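Local coordinates for protein dipeptide Epimerase (Enterococcus faecalis V583, PDB 3JZU) that belongs to the mandelate racemase/muconate lactonizing enzyme family of the enolase superfamily, coupling an N-terminal domain to a barrel-type domain that holds a magnesium ion, at residues K4-R9 with Q71-L76; T157-V162 with R187-Q192; G285-I290 with N313-D318; E296-I301 with D320-L325. All coordinates share one frame; numbering follows the deposited sequence.

Contact 1 (K4-R9 with Q71-L76)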
# COMPACT_ATOMS: atom_id res chain seq x y z
N LYS A 4 -17.33 22.35 4.89
CA LYS A 4 -17.95 23.44 4.13
C LYS A 4 -18.12 23.07 2.66
O LYS A 4 -19.21 23.23 2.09
CB LYS A 4 -17.08 24.70 4.25
CG LYS A 4 -17.52 25.90 3.43
CD LYS A 4 -16.51 27.04 3.60
CE LYS A 4 -16.89 28.26 2.78
NZ LYS A 4 -15.95 29.39 3.05
N GLN A 5 -17.05 22.58 2.05
CA GLN A 5 -17.07 22.18 0.65
C GLN A 5 -16.01 21.11 0.38
O GLN A 5 -15.06 20.93 1.15
CB GLN A 5 -16.85 23.39 -0.26
CG GLN A 5 -15.64 24.25 0.09
CD GLN A 5 -15.76 25.68 -0.45
OE1 GLN A 5 -15.92 25.89 -1.65
NE2 GLN A 5 -15.69 26.65 0.44
N VAL A 6 -16.20 20.38 -0.71
CA VAL A 6 -15.28 19.31 -1.09
C VAL A 6 -14.91 19.50 -2.56
O VAL A 6 -15.79 19.53 -3.42
CB VAL A 6 -15.95 17.94 -0.93
CG1 VAL A 6 -15.03 16.87 -1.50
CG2 VAL A 6 -16.27 17.67 0.54
N HIS A 7 -13.62 19.63 -2.83
CA HIS A 7 -13.15 19.81 -4.20
C HIS A 7 -12.23 18.66 -4.60
O HIS A 7 -11.47 18.14 -3.78
CB HIS A 7 -12.40 21.14 -4.32
CG HIS A 7 -13.25 22.35 -4.07
ND1 HIS A 7 -12.74 23.63 -4.01
CD2 HIS A 7 -14.59 22.47 -3.90
CE1 HIS A 7 -13.73 24.49 -3.81
NE2 HIS A 7 -14.86 23.81 -3.73
N VAL A 8 -12.32 18.25 -5.85
CA VAL A 8 -11.47 17.17 -6.33
C VAL A 8 -10.93 17.52 -7.70
O VAL A 8 -11.58 18.25 -8.46
CB VAL A 8 -12.25 15.83 -6.41
CG1 VAL A 8 -13.37 15.92 -7.45
CG2 VAL A 8 -11.28 14.69 -6.74
N ARG A 9 -9.74 17.03 -8.01
CA ARG A 9 -9.12 17.30 -9.30
C ARG A 9 -8.30 16.08 -9.75
O ARG A 9 -7.85 15.29 -8.92
CB ARG A 9 -8.22 18.54 -9.20
CG ARG A 9 -7.00 18.40 -8.30
CD ARG A 9 -6.34 19.75 -8.06
NE ARG A 9 -5.14 19.66 -7.22
CZ ARG A 9 -3.96 19.20 -7.64
NH1 ARG A 9 -3.81 18.78 -8.88
NH2 ARG A 9 -2.93 19.18 -6.80
N GLN A 71 -20.68 15.70 -2.12
CA GLN A 71 -21.95 16.38 -2.01
C GLN A 71 -22.85 15.78 -0.94
O GLN A 71 -23.88 16.37 -0.61
CB GLN A 71 -22.65 16.39 -3.37
CG GLN A 71 -21.91 17.30 -4.35
CD GLN A 71 -21.59 18.68 -3.75
OE1 GLN A 71 -22.49 19.51 -3.57
NE2 GLN A 71 -20.32 18.91 -3.43
N ALA A 72 -22.45 14.64 -0.38
CA ALA A 72 -23.25 14.02 0.67
C ALA A 72 -22.72 14.20 2.09
O ALA A 72 -23.40 13.87 3.05
CB ALA A 72 -23.44 12.53 0.38
N ILE A 73 -21.52 14.76 2.24
CA ILE A 73 -20.97 14.95 3.58
C ILE A 73 -20.88 16.40 4.03
O ILE A 73 -20.28 16.70 5.07
CB ILE A 73 -19.57 14.31 3.72
CG1 ILE A 73 -18.57 15.00 2.79
CG2 ILE A 73 -19.66 12.82 3.41
CD1 ILE A 73 -17.17 14.42 2.86
N ILE A 74 -21.47 17.30 3.25
CA ILE A 74 -21.47 18.72 3.59
C ILE A 74 -22.13 18.91 4.95
O ILE A 74 -23.24 18.43 5.17
CB ILE A 74 -22.23 19.53 2.54
CG1 ILE A 74 -21.57 19.36 1.17
CG2 ILE A 74 -22.31 21.01 2.96
CD1 ILE A 74 -20.10 19.74 1.14
N GLY A 75 -21.45 19.60 5.85
CA GLY A 75 -22.01 19.84 7.17
C GLY A 75 -21.61 18.84 8.24
O GLY A 75 -21.87 19.05 9.42
N LEU A 76 -20.97 17.75 7.84
CA LEU A 76 -20.55 16.73 8.79
C LEU A 76 -19.25 17.09 9.50
O LEU A 76 -18.46 17.88 8.99
CB LEU A 76 -20.39 15.39 8.08
CG LEU A 76 -21.64 14.79 7.43
CD1 LEU A 76 -21.33 13.36 7.01
CD2 LEU A 76 -22.81 14.81 8.42
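Lys4 meets Ile74 through its backbone: the Ile74 CD1 methyl lies 3.7 Å from Lys4 O, and Ile74 CG2 also approaches that carbonyl. At Gln5 the same methyl slides along the main chain, with Ile74 CD1 3.9 Å from Gln5 CA. These two residues form a classic beta bulge, both facing Glu37 on the adjoining strand.

Val6 is the first residue to turn its side chain toward the other segment. Its CG2 branch does the touching, packing 4.1 Å from Ile73 CD1 and, more loosely, 4.4 Å from Ile74 CD1. The valine and Ile73 side chains cross at about a right angle. Ile73 manages this because its CG1 sits between the backbone N and the carbonyl carbon (chi1 64°), from where an extended second torsion carries CD1 to the valine. Ile74 is bent at both torsions (chi1 -60°, chi2 -56°), which lays its CD1 against the strand backbone. Ile73 to Leu76 make a type II beta turn closed by Leu76 N to Ile73 O at 3.0 Å, with Gly75 at the positive phi such a turn needs.

The touch is small, apolar and largely at the surface. It joins the turn that follows helix 59-72 to the beginning of edge strand 3-21, which pairs with strand 24-38, where Val34 touches Val6; Gly75 bonds to Ile3, and Ala72 and Leu76 pack on helix 81-91.

Contact 2 (T157-V162 with R187-Q192). With MG (magnesium ion), chain K; TYR (tyrosine), chain J; LEU (leucine), chain I.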
# COMPACT_ATOMS: atom_id res chain seq x y z
N THR A 157 16.33 -3.74 2.34
CA THR A 157 15.29 -4.71 2.02
C THR A 157 14.78 -4.43 0.61
O THR A 157 14.35 -3.31 0.32
CB THR A 157 14.10 -4.64 2.99
OG1 THR A 157 14.55 -4.86 4.33
CG2 THR A 157 13.08 -5.70 2.62
N LEU A 158 14.82 -5.44 -0.25
CA LEU A 158 14.37 -5.29 -1.63
C LEU A 158 13.16 -6.18 -1.89
O LEU A 158 13.13 -7.34 -1.48
CB LEU A 158 15.48 -5.70 -2.59
CG LEU A 158 16.84 -4.99 -2.42
CD1 LEU A 158 17.87 -5.62 -3.34
CD2 LEU A 158 16.70 -3.50 -2.71
N LYS A 159 12.16 -5.64 -2.59
CA LYS A 159 10.98 -6.42 -2.94
C LYS A 159 11.14 -6.81 -4.41
O LYS A 159 11.18 -5.95 -5.29
CB LYS A 159 9.70 -5.58 -2.75
CG LYS A 159 8.42 -6.30 -3.13
CD LYS A 159 7.19 -5.54 -2.63
CE LYS A 159 5.90 -6.19 -3.12
NZ LYS A 159 4.66 -5.53 -2.60
N ILE A 160 11.25 -8.11 -4.65
CA ILE A 160 11.46 -8.65 -5.99
C ILE A 160 10.18 -9.12 -6.66
O ILE A 160 9.48 -9.99 -6.14
CB ILE A 160 12.42 -9.86 -5.96
CG1 ILE A 160 13.75 -9.47 -5.31
CG2 ILE A 160 12.64 -10.38 -7.37
CD1 ILE A 160 14.73 -10.66 -5.17
N LYS A 161 9.88 -8.54 -7.81
CA LYS A 161 8.70 -8.95 -8.55
C LYS A 161 9.09 -10.16 -9.39
O LYS A 161 10.17 -10.20 -9.98
CB LYS A 161 8.22 -7.81 -9.45
CG LYS A 161 7.57 -6.66 -8.67
CD LYS A 161 6.23 -7.09 -8.07
CE LYS A 161 5.62 -5.97 -7.23
NZ LYS A 161 4.29 -6.36 -6.64
N VAL A 162 8.21 -11.16 -9.43
CA VAL A 162 8.46 -12.36 -10.22
C VAL A 162 7.13 -12.79 -10.82
O VAL A 162 6.08 -12.22 -10.48
CB VAL A 162 9.01 -13.52 -9.34
CG1 VAL A 162 10.40 -13.19 -8.82
CG2 VAL A 162 8.06 -13.78 -8.18
N ARG A 187 12.36 -9.95 -0.27
CA ARG A 187 11.00 -10.46 -0.22
C ARG A 187 10.53 -10.57 -1.67
O ARG A 187 10.80 -9.68 -2.49
CB ARG A 187 10.09 -9.55 0.60
CG ARG A 187 10.14 -8.07 0.23
CD ARG A 187 9.30 -7.24 1.20
NE ARG A 187 9.79 -7.31 2.57
CZ ARG A 187 9.76 -6.29 3.43
NH1 ARG A 187 9.26 -5.12 3.05
NH2 ARG A 187 10.22 -6.44 4.66
N LEU A 188 9.85 -11.66 -1.99
CA LEU A 188 9.36 -11.88 -3.34
C LEU A 188 7.87 -11.58 -3.43
O LEU A 188 7.13 -11.72 -2.44
CB LEU A 188 9.60 -13.33 -3.77
CG LEU A 188 10.94 -14.00 -3.45
CD1 LEU A 188 10.96 -15.40 -4.06
CD2 LEU A 188 12.10 -13.16 -3.99
N ASP A 189 7.43 -11.16 -4.62
CA ASP A 189 6.01 -10.88 -4.86
C ASP A 189 5.67 -11.43 -6.24
O ASP A 189 6.13 -10.91 -7.25
CB ASP A 189 5.72 -9.37 -4.85
CG ASP A 189 4.23 -9.07 -4.88
OD1 ASP A 189 3.46 -9.97 -5.28
OD2 ASP A 189 3.82 -7.95 -4.51
N ALA A 190 4.86 -12.48 -6.28
CA ALA A 190 4.50 -13.10 -7.56
C ALA A 190 3.22 -12.60 -8.18
O ALA A 190 2.84 -13.04 -9.26
CB ALA A 190 4.42 -14.62 -7.39
N ASN A 191 2.56 -11.66 -7.51
CA ASN A 191 1.29 -11.14 -7.98
C ASN A 191 0.40 -12.20 -8.64
O ASN A 191 -0.01 -12.05 -9.79
CB ASN A 191 1.51 -9.94 -8.94
CG ASN A 191 1.88 -8.66 -8.18
OD1 ASN A 191 3.00 -8.15 -8.30
ND2 ASN A 191 0.94 -8.15 -7.39
N GLN A 192 0.13 -13.27 -7.90
CA GLN A 192 -0.77 -14.36 -8.31
C GLN A 192 -0.36 -15.22 -9.50
O GLN A 192 -1.16 -16.00 -10.01
CB GLN A 192 -2.15 -13.79 -8.62
CG GLN A 192 -2.71 -12.84 -7.59
CD GLN A 192 -3.97 -12.15 -8.09
OE1 GLN A 192 -5.02 -12.77 -8.26
NE2 GLN A 192 -3.87 -10.85 -8.35
MG MG K . 1.81 -7.37 -3.59
N TYR J . 2.23 -2.49 -5.54
CA TYR J . 1.37 -3.64 -5.84
C TYR J . 1.73 -4.90 -5.05
O TYR J . 2.10 -4.78 -3.87
CB TYR J . 1.42 -3.95 -7.33
CG TYR J . 0.99 -2.81 -8.23
CD1 TYR J . 1.70 -2.51 -9.40
CD2 TYR J . -0.15 -2.04 -7.95
CE1 TYR J . 1.30 -1.49 -10.25
CE2 TYR J . -0.56 -1.01 -8.81
CZ TYR J . 0.17 -0.75 -9.96
OH TYR J . -0.23 0.26 -10.83
OXT TYR J . 1.63 -6.01 -5.64
N LEU I . 5.42 -1.50 -4.16
CA LEU I . 4.33 -1.30 -5.17
C LEU I . 3.56 -2.60 -5.43
O LEU I . 4.16 -3.67 -5.54
CB LEU I . 4.92 -0.81 -6.50
CG LEU I . 5.73 0.49 -6.53
CD1 LEU I . 6.17 0.79 -7.95
CD2 LEU I . 4.89 1.63 -5.99
O HOH W 1 4.70 -9.50 -10.13
O HOH W 2 0.91 -9.22 -4.41
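Lys161 and Asp189 lie side by side on neighbouring parallel strands, and around them the contact is tightest. Bent at its second torsion (chi2 -69°), the lysine brings NZ over the carboxylate plane to Asp189 OD2 at 2.7 Å. The same NZ bonds Asn191 OD1 at 2.8 Å, in the carbonyl plane and on a lone pair, and the main-chain oxygen of the bound leucine, so three bonds grip it. Asp189 has further ties: OD1 accepts from Asn191 N on the anti side, in an Asx turn, and OD2 binds the magnesium ion at 2.3 Å. Extended Lys159 passes the aspartate to reach O of the bound tyrosine, with Asp318 and Glu215 as further partners of its NZ. On the other face Ile160 CD1 meets Leu188 CD2 at 3.8 Å.

By contrast, Thr157, which is partly exposed, only lays CG2 over the centre of the Arg187 guanidinium face, 3.5 Å from Arg187 CZ; Glu212 and Asp132 take the charge of that arginine. At the other end Val162 still packs on Ala190, and a water bridges Val162 O and Asn191 OD1.

Four backbone bonds join the strands of this beta-alpha-beta unit. A Lys-X-Lys pair beside a metal-binding aspartate at a strand end, with Glu215 and Asp240 completing the protein ligands, is the active-site layout of enolase-superfamily barrels of the muconate lactonizing enzyme type.

Contact 3 (G285-I290 with N313-D318). With LEU (leucine), chain I.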
# COMPACT_ATOMS: atom_id res chain seq x y z
N GLY A 285 -2.41 -12.73 15.74
CA GLY A 285 -0.98 -12.98 15.69
C GLY A 285 -0.43 -12.90 14.28
O GLY A 285 0.59 -13.53 13.94
N ILE A 286 -1.11 -12.13 13.44
CA ILE A 286 -0.70 -11.94 12.06
C ILE A 286 -0.16 -10.51 11.95
O ILE A 286 -0.88 -9.55 12.22
CB ILE A 286 -1.90 -12.09 11.09
CG1 ILE A 286 -2.47 -13.51 11.18
CG2 ILE A 286 -1.47 -11.79 9.65
CD1 ILE A 286 -1.53 -14.57 10.70
N GLU A 287 1.11 -10.37 11.60
CA GLU A 287 1.70 -9.05 11.42
C GLU A 287 1.25 -8.52 10.06
O GLU A 287 0.87 -9.29 9.18
CB GLU A 287 3.22 -9.14 11.47
CG GLU A 287 3.76 -9.21 12.89
CD GLU A 287 5.26 -9.33 12.95
OE1 GLU A 287 5.95 -8.83 12.04
OE2 GLU A 287 5.76 -9.92 13.93
N CYS A 288 1.30 -7.20 9.88
CA CYS A 288 0.89 -6.57 8.62
C CYS A 288 1.98 -5.72 8.01
O CYS A 288 2.82 -5.17 8.71
CB CYS A 288 -0.33 -5.67 8.84
SG CYS A 288 -1.87 -6.51 9.33
N MET A 289 1.96 -5.61 6.68
CA MET A 289 2.90 -4.76 5.96
C MET A 289 2.02 -3.73 5.27
O MET A 289 0.99 -4.07 4.70
CB MET A 289 3.68 -5.53 4.90
CG MET A 289 4.54 -4.61 4.02
SD MET A 289 5.61 -5.49 2.86
CE MET A 289 4.60 -5.60 1.42
N ILE A 290 2.43 -2.47 5.32
CA ILE A 290 1.68 -1.41 4.67
C ILE A 290 2.23 -1.35 3.25
O ILE A 290 3.44 -1.39 3.04
CB ILE A 290 1.89 -0.05 5.42
CG1 ILE A 290 0.96 1.02 4.85
CG2 ILE A 290 3.35 0.40 5.31
CD1 ILE A 290 -0.50 0.76 5.12
N ASN A 313 1.73 -3.35 15.22
CA ASN A 313 1.59 -4.55 14.40
C ASN A 313 1.90 -4.39 12.90
O ASN A 313 2.02 -5.38 12.19
CB ASN A 313 0.19 -5.15 14.58
CG ASN A 313 0.09 -6.55 14.02
OD1 ASN A 313 0.80 -7.46 14.46
ND2 ASN A 313 -0.79 -6.73 13.04
N ILE A 314 2.01 -3.15 12.42
CA ILE A 314 2.36 -2.95 11.02
C ILE A 314 3.89 -2.85 11.08
O ILE A 314 4.47 -1.77 11.22
CB ILE A 314 1.73 -1.68 10.44
CG1 ILE A 314 0.21 -1.73 10.67
CG2 ILE A 314 2.01 -1.59 8.93
CD1 ILE A 314 -0.57 -0.61 10.03
N THR A 315 4.51 -4.02 10.97
CA THR A 315 5.95 -4.17 11.09
C THR A 315 6.78 -4.04 9.83
O THR A 315 8.00 -3.95 9.91
CB THR A 315 6.27 -5.53 11.71
OG1 THR A 315 5.80 -6.57 10.84
CG2 THR A 315 5.56 -5.68 13.06
N ARG A 316 6.14 -4.05 8.68
CA ARG A 316 6.86 -3.93 7.43
C ARG A 316 6.26 -2.82 6.59
O ARG A 316 5.10 -2.45 6.78
CB ARG A 316 6.78 -5.24 6.64
CG ARG A 316 7.52 -6.42 7.26
CD ARG A 316 7.38 -7.63 6.34
NE ARG A 316 8.15 -8.78 6.78
CZ ARG A 316 7.77 -9.63 7.74
NH1 ARG A 316 6.61 -9.45 8.36
NH2 ARG A 316 8.54 -10.66 8.05
N ALA A 317 7.05 -2.29 5.66
CA ALA A 317 6.55 -1.23 4.80
C ALA A 317 7.07 -1.34 3.37
O ALA A 317 8.23 -1.66 3.13
CB ALA A 317 6.91 0.13 5.37
N ASP A 318 6.17 -1.07 2.43
CA ASP A 318 6.48 -1.08 1.01
C ASP A 318 5.77 0.16 0.47
O ASP A 318 4.71 0.06 -0.16
CB ASP A 318 5.93 -2.36 0.36
CG ASP A 318 6.10 -2.38 -1.16
OD1 ASP A 318 7.20 -2.07 -1.64
OD2 ASP A 318 5.13 -2.73 -1.87
N LEU I . 5.42 -1.50 -4.16
CA LEU I . 4.33 -1.30 -5.17
C LEU I . 3.56 -2.60 -5.43
O LEU I . 4.16 -3.67 -5.54
CB LEU I . 4.92 -0.81 -6.50
CG LEU I . 5.73 0.49 -6.53
CD1 LEU I . 6.17 0.79 -7.95
CD2 LEU I . 4.89 1.63 -5.99
O HOH W 3 4.92 -7.45 8.48
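With its amide group swung opposite the backbone nitrogen (chi1 -167°), Asn313 points ND2 at Ile286 O, 2.9 Å away. The bond lies in the asparagine's own amide plane and uses an in-plane lone pair of the carbonyl; Asn278 is a second partner of ND2. Thr315 holds OG1 between its backbone N and carbonyl carbon (chi1 63°), and that places the hydroxyl beside the extended Glu287 chain. Thr315 OG1 donates to Glu287 OE1 at 2.6 Å, on the anti side and somewhat out of the carboxylate plane. A water at the guanidinium edge links the same hydroxyl to Arg316 NH1, whereas the salt bridge from Glu287 OE1 to Arg316 NH1 is long, at 3.8 Å. The firmer partner of Arg316 is Glu212.

Further along, Met289 crosses Arg316 at about a right angle, its CG 3.5 Å from Arg316 CB. A bend at the thioether then lays Met289 CE 3.7 Å from Asp318 CB. On the reverse side of the sheet Ile290 CG2 packs 3.6 Å from Ala317 CB. Cys288 N bonds straight to Asn313 O; after a weak bond from Thr315 N to Cys288 O at the inverse gamma turn of Ile314, regular pairing resumes with Ile290 bonded to Arg316 O and Asp318 N. Asp318 OD2 takes the amino group of the bound leucine at 2.6 Å and a salt bridge from Lys159.

Strand 287-290 lies between strands 260-263 and 314-317; helices 271-283 and 298-310 cover the Cys288, Ile290 and Ile314 face, while Ala317 reaches strand 128-135, where the barrel closes.

Contact 4 (E296-I301 with D320-L325). With LEU (leucine), chain I.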
# COMPACT_ATOMS: atom_id res chain seq x y z
N GLU A 296 -0.33 6.06 -6.73
CA GLU A 296 -0.46 7.02 -5.64
C GLU A 296 0.71 7.97 -5.59
O GLU A 296 1.79 7.66 -6.07
CB GLU A 296 -0.56 6.30 -4.30
CG GLU A 296 -1.69 5.33 -4.20
CD GLU A 296 -1.68 4.65 -2.84
OE1 GLU A 296 -1.85 5.38 -1.83
OE2 GLU A 296 -1.49 3.42 -2.80
N THR A 297 0.49 9.14 -5.00
CA THR A 297 1.55 10.14 -4.85
C THR A 297 1.77 10.46 -3.38
O THR A 297 1.38 9.69 -2.51
CB THR A 297 1.21 11.43 -5.61
OG1 THR A 297 0.07 12.06 -5.00
CG2 THR A 297 0.91 11.11 -7.07
N THR A 298 2.41 11.59 -3.12
CA THR A 298 2.72 12.01 -1.75
C THR A 298 1.57 11.91 -0.75
O THR A 298 1.77 11.50 0.40
CB THR A 298 3.22 13.46 -1.71
OG1 THR A 298 4.10 13.69 -2.82
CG2 THR A 298 3.96 13.71 -0.41
N ILE A 299 0.38 12.31 -1.18
CA ILE A 299 -0.78 12.28 -0.29
C ILE A 299 -1.06 10.86 0.21
O ILE A 299 -1.05 10.62 1.42
CB ILE A 299 -2.02 12.87 -1.01
CG1 ILE A 299 -1.71 14.32 -1.42
CG2 ILE A 299 -3.23 12.83 -0.09
CD1 ILE A 299 -2.80 15.00 -2.20
N GLY A 300 -1.28 9.93 -0.71
CA GLY A 300 -1.56 8.56 -0.31
C GLY A 300 -0.44 7.91 0.47
O GLY A 300 -0.67 7.23 1.48
N ILE A 301 0.80 8.12 0.03
CA ILE A 301 1.96 7.55 0.68
C ILE A 301 2.18 8.09 2.09
O ILE A 301 2.43 7.32 3.03
CB ILE A 301 3.23 7.79 -0.17
CG1 ILE A 301 3.09 7.06 -1.51
CG2 ILE A 301 4.46 7.30 0.56
CD1 ILE A 301 3.00 5.53 -1.38
N ASP A 320 6.89 2.86 -1.80
CA ASP A 320 7.86 3.35 -2.76
C ASP A 320 7.25 4.00 -4.00
O ASP A 320 7.94 4.22 -4.99
CB ASP A 320 8.78 2.18 -3.17
CG ASP A 320 8.01 0.96 -3.67
OD1 ASP A 320 6.78 0.91 -3.50
OD2 ASP A 320 8.65 0.02 -4.22
N ALA A 321 5.97 4.33 -3.96
CA ALA A 321 5.35 4.94 -5.13
C ALA A 321 5.95 6.30 -5.51
O ALA A 321 6.08 6.60 -6.69
CB ALA A 321 3.84 5.08 -4.92
N THR A 322 6.33 7.11 -4.52
CA THR A 322 6.89 8.43 -4.82
C THR A 322 8.25 8.38 -5.49
O THR A 322 8.62 9.32 -6.21
CB THR A 322 7.02 9.34 -3.57
OG1 THR A 322 7.96 8.76 -2.65
CG2 THR A 322 5.68 9.52 -2.88
N PHE A 323 9.00 7.31 -5.26
CA PHE A 323 10.33 7.20 -5.85
C PHE A 323 10.30 7.19 -7.38
O PHE A 323 11.29 7.52 -8.03
CB PHE A 323 11.04 5.93 -5.36
CG PHE A 323 11.03 5.75 -3.85
CD1 PHE A 323 10.87 6.84 -3.00
CD2 PHE A 323 11.20 4.49 -3.29
CE1 PHE A 323 10.88 6.67 -1.61
CE2 PHE A 323 11.22 4.31 -1.90
CZ PHE A 323 11.05 5.41 -1.07
N GLY A 324 9.17 6.79 -7.95
CA GLY A 324 9.06 6.74 -9.40
C GLY A 324 8.34 7.91 -10.04
O GLY A 324 8.21 7.94 -11.27
N LEU A 325 7.90 8.87 -9.24
CA LEU A 325 7.19 10.03 -9.78
C LEU A 325 8.08 11.11 -10.40
O LEU A 325 9.11 11.47 -9.84
CB LEU A 325 6.35 10.67 -8.67
CG LEU A 325 5.26 9.83 -8.02
CD1 LEU A 325 4.59 10.65 -6.92
CD2 LEU A 325 4.25 9.39 -9.06
N LEU I . 5.42 -1.50 -4.16
CA LEU I . 4.33 -1.30 -5.17
C LEU I . 3.56 -2.60 -5.43
O LEU I . 4.16 -3.67 -5.54
CB LEU I . 4.92 -0.81 -6.50
CG LEU I . 5.73 0.49 -6.53
CD1 LEU I . 6.17 0.79 -7.95
CD2 LEU I . 4.89 1.63 -5.99
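Leu325 meets Thr297 crosswise, the two side chains running at about a right angle. A single methyl, Leu325 CD1, fits against the carbon side of the threonine, 3.7 Å from both Thr297 CB and Thr297 CG2. The threonine's hydroxyl is turned to another partner, Glu47 of strand 43-48. Ile301 comes in from the next turn of its helix and slants across Thr322, with Ile301 CG1 3.8 Å from Thr322 CG2. Here too a threonine offers its methyl: with OG1 between the backbone N and carbonyl carbon (chi1 64°), Thr322 sets CG2 beside its own backbone N and facing the helix, while the hydroxyl bonds Ser335 O.

Structurally, this is the start of a barrel helix, 298-310, packed against a short 3-10 segment, 322-324, in the loop that follows strand 314-317. Thr297 occupies the N-cap position but makes no capping bond with its side chain. Thr298 N, with Thr322 CG2 nearby, is buried and has no polar partner in the model, and the same holds for Glu296 O.

Ala321 points CB at the helix start, 3.5 Å from Glu296 O and 3.7 Å from Ile301 CD1. The same residue also borders the ligand: Ala321 CA lies 3.5 Å from CD2 of the bound leucine. Asp320, whose side chain leaves the backbone away from residues 296-301, accepts at OD1 a bond from that leucine's N at 2.8 Å.

Overall arrangement
From the N terminus, contact 1 closes first, joining the first strand to the turn after helix 59-72 around a loop that holds most of the N-terminal antiparallel sheet. Contact 2 follows in series, closing one beta-alpha-beta unit of the barrel. Contact 3 closes another, strand 287-290, helix 298-310 and strand 314-317, and contact 4 crosses it, closing the loop from the start of that helix to the segment after strand 314-317. Contacts 2 and 3 touch across the barrel through the Lys159-Asp318 salt bridge. Contacts 2, 3 and 4 all reach the bound leucine, while contact 4 packs toward the N-terminal strands, tying the two domains together.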